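Local structure of acyl-coenzyme A oxidase 1 (Yarrowia lipolytica, 5Y9D) at residues Lys222-His226 and Gly227-Gly231; Pro682-Pro685 and Tyr686-Ser689. The protein catalyses the FAD-dependent oxidation of saturated acyl-CoAs by oxygen to (2E)-enoyl-CoAs and hydrogen peroxide, a step of peroxisomal fatty acid beta-oxidation. All blocks are in the same frame, centred on the assembly; numbering follows the deposited sequence.

How the contacts relate
Along the chain, contact 1 comes first: the four-residue turn centred on His226 and Gly227 closes the hairpin of strands 216-225 and 228-238, inside the acyl-CoA dehydrogenase-type middle domain. Some 450 residues later contact 2 closes another four-residue turn, the bend that leads from the segment after helix 665-676 into helix 687-695, near the C-terminus. The two lie in series, neither nested nor crossing, with centres 63 Å apart and nearest atoms about 50 Å apart. Contact 1 joins neighbouring strands of a mixed sheet within one subunit, and no other chain touches it. Contact 2 shapes a C-terminal segment that lies against the second subunit.

Contact 1. Residues Lys222-His226 and Gly227-Gly231; sequences KLIVH and GKDYG
The Tyr230 ring has Leu223 O at its edge, near the ring plane, while Val225 CB approaches CE2 obliquely at 3.9 Å. Over one face lies CG of Lys228, its neighbour on the same strand, and over one face of the His226 ring lies Val225 CG1. Leu223 CD2 adds apolar contact at Tyr230 CB (3.8 Å). The carboxylate of Asp229 is shared: its CG meets Ile224 CD1 at 3.9 Å, and OD2 forms a salt bridge with Lys222 NZ, whose hydrogen bond to it is weak at 3.3 Å, the stronger partner of NZ being Lys178 O. A chi1 of -167°, which sets the carboxylate opposite the backbone N of Asp229, brings OD1 to Gly231 N at 2.8 Å, an Asx turn. That turn accompanies a beta bulge: Tyr230 N donates to Leu223 O, yet Leu223 N donates to Gly231 O, almost straight at 177°, so Tyr230 and Gly231 together face one residue. Nearer the tip, Val225 and Lys228 are a hydrogen-bonded pair (Val225 N to Lys228 O 3.1 Å, Lys228 N to Val225 O 2.9 Å) closed by a type I' turn. His226 and Gly227 both have positive phi, as such a turn requires, and at position 227 that favours the glycine. The short strands run antiparallel at 143°. Beyond the hairpin, Leu223 packs on Met282 and Val289. On its other edge strand 216-225 is hydrogen-bonded to strand 183-187, through Ile224 with Ala184 and Tyr186, which places the hairpin in the mixed sheet.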
ATOM      1  N   LYS A 222      19.326 -27.424  11.933  1.00 27.05           N
ATOM      2  CA  LYS A 222      19.410 -28.810  11.517  1.00 27.34           C
ATOM      3  C   LYS A 222      20.135 -29.601  12.569  1.00 27.99           C
ATOM      4  O   LYS A 222      21.280 -29.304  12.924  1.00 26.74           O
ATOM      5  CB  LYS A 222      20.100 -28.940  10.165  1.00 28.42           C
ATOM      6  CG  LYS A 222      19.269 -28.376   9.037  1.00 30.24           C
ATOM      7  CD  LYS A 222      17.879 -29.001   9.056  1.00 33.63           C
ATOM      8  CE  LYS A 222      17.078 -28.672   7.820  1.00 36.09           C
ATOM      9  NZ  LYS A 222      17.863 -28.995   6.594  1.00 41.51           N
ATOM     10  N   LEU A 223      19.423 -30.593  13.090  1.00 29.40           N
ATOM     11  CA  LEU A 223      19.930 -31.483  14.120  1.00 28.21           C
ATOM     12  C   LEU A 223      20.882 -32.473  13.468  1.00 30.67           C
ATOM     13  O   LEU A 223      20.448 -33.322  12.666  1.00 27.55           O
ATOM     14  CB  LEU A 223      18.746 -32.226  14.705  1.00 28.57           C
ATOM     15  CG  LEU A 223      19.040 -33.386  15.624  1.00 27.44           C
ATOM     16  CD1 LEU A 223      19.770 -32.832  16.824  1.00 27.11           C
ATOM     17  CD2 LEU A 223      17.709 -34.028  16.002  1.00 27.31           C
ATOM     18  N   ILE A 224      22.180 -32.362  13.768  1.00 32.50           N
ATOM     19  CA  ILE A 224      23.129 -33.275  13.157  1.00 32.92           C
ATOM     20  C   ILE A 224      23.690 -34.223  14.200  1.00 32.26           C
ATOM     21  O   ILE A 224      24.248 -33.783  15.170  1.00 33.88           O
ATOM     22  CB  ILE A 224      24.285 -32.580  12.407  1.00 31.94           C
ATOM     23  CG1 ILE A 224      23.836 -31.320  11.662  1.00 33.04           C
ATOM     24  CG2 ILE A 224      24.907 -33.549  11.410  1.00 31.93           C
ATOM     25  CD1 ILE A 224      22.759 -31.523  10.625  1.00 34.78           C
ATOM     26  N   VAL A 225      23.536 -35.522  13.968  1.00 35.82           N
ATOM     27  CA  VAL A 225      24.068 -36.590  14.837  1.00 38.58           C
ATOM     28  C   VAL A 225      24.785 -37.615  13.950  1.00 42.00           C
ATOM     29  O   VAL A 225      24.219 -38.106  12.962  1.00 44.04           O
ATOM     30  CB  VAL A 225      22.952 -37.311  15.646  1.00 36.54           C
ATOM     31  CG1 VAL A 225      23.555 -38.176  16.751  1.00 38.93           C
ATOM     32  CG2 VAL A 225      21.978 -36.321  16.271  1.00 35.87           C
ATOM     33  N   HIS A 226      26.037 -37.918  14.287  1.00 48.33           N
ATOM     34  CA  HIS A 226      26.851 -38.882  13.527  1.00 49.66           C
ATOM     35  C   HIS A 226      26.818 -38.664  12.015  1.00 47.94           C
ATOM     36  O   HIS A 226      26.758 -39.625  11.231  1.00 47.77           O
ATOM     37  CB  HIS A 226      26.389 -40.297  13.844  1.00 55.47           C
ATOM     38  CG  HIS A 226      26.444 -40.620  15.298  1.00 58.88           C
ATOM     39  ND1 HIS A 226      27.531 -40.306  16.081  1.00 63.09           N
ATOM     40  CD2 HIS A 226      25.552 -41.230  16.113  1.00 63.26           C
ATOM     41  CE1 HIS A 226      27.307 -40.703  17.321  1.00 68.91           C
ATOM     42  NE2 HIS A 226      26.112 -41.265  17.369  1.00 68.08           N
ATOM     43  N   GLY A 227      26.852 -37.391  11.623  1.00 45.75           N
ATOM     44  CA  GLY A 227      26.927 -36.983  10.226  1.00 41.70           C
ATOM     45  C   GLY A 227      25.617 -37.020   9.484  1.00 42.94           C
ATOM     46  O   GLY A 227      25.594 -36.828   8.279  1.00 43.90           O
ATOM     47  N   LYS A 228      24.518 -37.272  10.189  1.00 46.05           N
ATOM     48  CA  LYS A 228      23.213 -37.341   9.550  1.00 44.06           C
ATOM     49  C   LYS A 228      22.310 -36.200  10.043  1.00 43.19           C
ATOM     50  O   LYS A 228      22.178 -35.964  11.253  1.00 37.58           O
ATOM     51  CB  LYS A 228      22.567 -38.713   9.791  1.00 47.32           C
ATOM     52  CG  LYS A 228      21.045 -38.735   9.608  1.00 49.66           C
ATOM     53  CD  LYS A 228      20.539 -39.987   8.921  1.00 51.43           C
ATOM     54  CE  LYS A 228      19.133 -40.379   9.361  1.00 49.92           C
ATOM     55  NZ  LYS A 228      19.227 -41.553  10.279  1.00 53.01           N
ATOM     56  N   ASP A 229      21.699 -35.521   9.070  1.00 42.15           N
ATOM     57  CA  ASP A 229      20.711 -34.465   9.287  1.00 39.30           C
ATOM     58  C   ASP A 229      19.344 -35.063   9.619  1.00 37.41           C
ATOM     59  O   ASP A 229      18.698 -35.650   8.758  1.00 37.18           O
ATOM     60  CB  ASP A 229      20.611 -33.625   8.012  1.00 38.81           C
ATOM     61  CG  ASP A 229      19.856 -32.323   8.205  1.00 41.27           C
ATOM     62  OD1 ASP A 229      19.090 -32.216   9.186  1.00 44.19           O
ATOM     63  OD2 ASP A 229      20.018 -31.412   7.351  1.00 41.06           O
ATOM     64  N   TYR A 230      18.888 -34.892  10.855  1.00 35.63           N
ATOM     65  CA  TYR A 230      17.553 -35.352  11.227  1.00 35.69           C
ATOM     66  C   TYR A 230      16.443 -34.327  11.016  1.00 35.77           C
ATOM     67  O   TYR A 230      15.286 -34.543  11.428  1.00 33.56           O
ATOM     68  CB  TYR A 230      17.553 -35.847  12.658  1.00 37.45           C
ATOM     69  CG  TYR A 230      18.215 -37.186  12.755  1.00 38.45           C
ATOM     70  CD1 TYR A 230      17.485 -38.361  12.549  1.00 38.32           C
ATOM     71  CD2 TYR A 230      19.584 -37.284  13.023  1.00 37.66           C
ATOM     72  CE1 TYR A 230      18.098 -39.603  12.639  1.00 38.39           C
ATOM     73  CE2 TYR A 230      20.203 -38.510  13.110  1.00 38.49           C
ATOM     74  CZ  TYR A 230      19.466 -39.667  12.908  1.00 38.42           C
ATOM     75  OH  TYR A 230      20.111 -40.876  12.986  1.00 38.24           O
ATOM     76  N   GLY A 231      16.783 -33.229  10.344  1.00 35.28           N
ATOM     77  CA  GLY A 231      15.839 -32.158  10.099  1.00 34.37           C
ATOM     78  C   GLY A 231      15.859 -31.001  11.089  1.00 32.10           C
ATOM     79  O   GLY A 231      16.650 -30.938  12.026  1.00 31.70           O
TER

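Contact 2. Residues Pro682-Pro685 and Tyr686-Ser689; sequences PRPP and YYES
Pro684 and Tyr686 form the apolar centre: Pro684 CB stands over one face of the Tyr686 ring, 3.6 Å from its centroid, a CH-pi contact. The proline ring crosses the side chain of Tyr686 at about a right angle, and its CG also touches, 3.7 Å from Tyr686 CE2. Behind this placement is the first torsion of Tyr686, which sets CG between the backbone N and the carbonyl carbon (chi1 42°) and folds the ring back over Pro684. Pro685 lies alongside, its CD reaching Tyr686 CD1 obliquely at 4.1 Å. A second CH-pi contact follows next door, where Arg683 CG sits 4.0 Å from the centroid of the Tyr687 ring, over its face but displaced toward the rim, while Pro684 CD touches Tyr687 CB. The backbone that brings the rings round is a type I beta turn from Pro684 to Tyr687, with Tyr686 at the N-cap position of helix 687-695. Its one bond, Tyr687 N to Pro684 O, measures 3.0 Å and is bent (145° at the hydrogen), the donor lying well above the carbonyl plane. Were Tyr686 replaced by an alanine, Pro684 would probably lose the ring face that packs on its CB, and Arg127 of the second subunit its hydroxyl partner. That bond, Tyr686 OH with Arg127 NH1 of the second subunit, belongs to the polar edge. There Arg683 NE bonds to Asp244 O of the second subunit, and Pro682 CG lies over the centre of one face of the guanidinium. The Tyr687 ring meets that of His245 of the second subunit, their planes about 30° apart.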
ATOM      1  N   PRO A 682       8.908  31.386  13.322  1.00 37.97           N
ATOM      2  CA  PRO A 682       8.681  31.246  11.882  1.00 36.99           C
ATOM      3  C   PRO A 682       9.933  30.808  11.090  1.00 36.71           C
ATOM      4  O   PRO A 682       9.831  30.632   9.882  1.00 35.91           O
ATOM      5  CB  PRO A 682       8.318  32.655  11.492  1.00 37.52           C
ATOM      6  CG  PRO A 682       9.243  33.478  12.348  1.00 37.00           C
ATOM      7  CD  PRO A 682       9.250  32.777  13.679  1.00 36.31           C
ATOM      8  N   ARG A 683      11.090  30.710  11.758  1.00 36.15           N
ATOM      9  CA  ARG A 683      12.350  30.242  11.162  1.00 36.86           C
ATOM     10  C   ARG A 683      12.550  28.779  11.471  1.00 37.86           C
ATOM     11  O   ARG A 683      12.075  28.288  12.496  1.00 37.98           O
ATOM     12  CB  ARG A 683      13.552  30.912  11.795  1.00 39.53           C
ATOM     13  CG  ARG A 683      13.767  32.360  11.427  1.00 45.57           C
ATOM     14  CD  ARG A 683      14.527  33.128  12.523  1.00 45.95           C
ATOM     15  NE  ARG A 683      13.817  34.378  12.697  1.00 51.10           N
ATOM     16  CZ  ARG A 683      13.078  34.717  13.743  1.00 52.09           C
ATOM     17  NH1 ARG A 683      12.431  35.886  13.725  1.00 57.44           N
ATOM     18  NH2 ARG A 683      12.994  33.925  14.798  1.00 50.31           N
ATOM     19  N   PRO A 684      13.286  28.078  10.607  1.00 36.97           N
ATOM     20  CA  PRO A 684      13.636  26.702  10.916  1.00 36.09           C
ATOM     21  C   PRO A 684      14.912  26.606  11.768  1.00 32.42           C
ATOM     22  O   PRO A 684      15.668  27.562  11.860  1.00 34.38           O
ATOM     23  CB  PRO A 684      13.842  26.084   9.528  1.00 35.67           C
ATOM     24  CG  PRO A 684      14.335  27.214   8.701  1.00 36.08           C
ATOM     25  CD  PRO A 684      13.647  28.445   9.224  1.00 36.19           C
ATOM     26  N   PRO A 685      15.158  25.452  12.375  1.00 29.73           N
ATOM     27  CA  PRO A 685      16.424  25.268  13.122  1.00 30.97           C
ATOM     28  C   PRO A 685      17.670  25.428  12.237  1.00 31.76           C
ATOM     29  O   PRO A 685      18.738  25.644  12.742  1.00 34.05           O
ATOM     30  CB  PRO A 685      16.354  23.802  13.628  1.00 28.71           C
ATOM     31  CG  PRO A 685      14.981  23.290  13.278  1.00 29.40           C
ATOM     32  CD  PRO A 685      14.355  24.222  12.281  1.00 29.73           C
ATOM     33  N   TYR A 686      17.531  25.256  10.932  1.00 32.29           N
ATOM     34  CA  TYR A 686      18.655  25.417   9.993  1.00 33.64           C
ATOM     35  C   TYR A 686      18.612  26.811   9.322  1.00 34.05           C
ATOM     36  O   TYR A 686      19.143  26.983   8.226  1.00 35.97           O
ATOM     37  CB  TYR A 686      18.637  24.300   8.924  1.00 32.25           C
ATOM     38  CG  TYR A 686      17.259  23.985   8.380  1.00 31.48           C
ATOM     39  CD1 TYR A 686      16.427  23.055   9.002  1.00 31.89           C
ATOM     40  CD2 TYR A 686      16.781  24.622   7.245  1.00 32.77           C
ATOM     41  CE1 TYR A 686      15.158  22.770   8.497  1.00 31.34           C
ATOM     42  CE2 TYR A 686      15.515  24.353   6.747  1.00 33.53           C
ATOM     43  CZ  TYR A 686      14.707  23.436   7.377  1.00 31.30           C
ATOM     44  OH  TYR A 686      13.455  23.203   6.874  1.00 33.96           O
ATOM     45  N   TYR A 687      17.984  27.794   9.965  1.00 31.45           N
ATOM     46  CA  TYR A 687      17.959  29.132   9.396  1.00 36.85           C
ATOM     47  C   TYR A 687      19.369  29.704   9.191  1.00 38.53           C
ATOM     48  O   TYR A 687      19.787  29.961   8.055  1.00 39.15           O
ATOM     49  CB  TYR A 687      17.136  30.104  10.254  1.00 35.68           C
ATOM     50  CG  TYR A 687      17.041  31.448   9.616  1.00 35.25           C
ATOM     51  CD1 TYR A 687      16.436  31.598   8.377  1.00 34.93           C
ATOM     52  CD2 TYR A 687      17.577  32.573  10.228  1.00 36.48           C
ATOM     53  CE1 TYR A 687      16.365  32.839   7.762  1.00 36.31           C
ATOM     54  CE2 TYR A 687      17.495  33.826   9.634  1.00 34.28           C
ATOM     55  CZ  TYR A 687      16.887  33.960   8.403  1.00 35.74           C
ATOM     56  OH  TYR A 687      16.816  35.201   7.805  1.00 35.09           O
ATOM     57  N   GLU A 688      20.089  29.866  10.297  1.00 41.71           N
ATOM     58  CA  GLU A 688      21.395  30.526  10.312  1.00 43.33           C
ATOM     59  C   GLU A 688      22.445  29.742   9.564  1.00 42.55           C
ATOM     60  O   GLU A 688      23.332  30.326   8.936  1.00 49.56           O
ATOM     61  CB  GLU A 688      21.866  30.802  11.759  1.00 46.31           C
ATOM     62  CG  GLU A 688      21.220  32.022  12.429  1.00 50.00           C
ATOM     63  CD  GLU A 688      21.714  33.372  11.886  1.00 56.31           C
ATOM     64  OE1 GLU A 688      22.644  33.970  12.481  1.00 67.06           O
ATOM     65  OE2 GLU A 688      21.189  33.852  10.859  1.00 58.55           O
ATOM     66  N   SER A 689      22.349  28.422   9.607  1.00 40.46           N
ATOM     67  CA  SER A 689      23.360  27.582   8.979  1.00 38.72           C
ATOM     68  C   SER A 689      23.107  27.274   7.471  1.00 40.42           C
ATOM     69  O   SER A 689      24.070  27.064   6.710  1.00 40.56           O
ATOM     70  CB  SER A 689      23.534  26.280   9.792  1.00 38.59           C
ATOM     71  OG  SER A 689      22.446  25.362   9.643  1.00 36.93           O
TER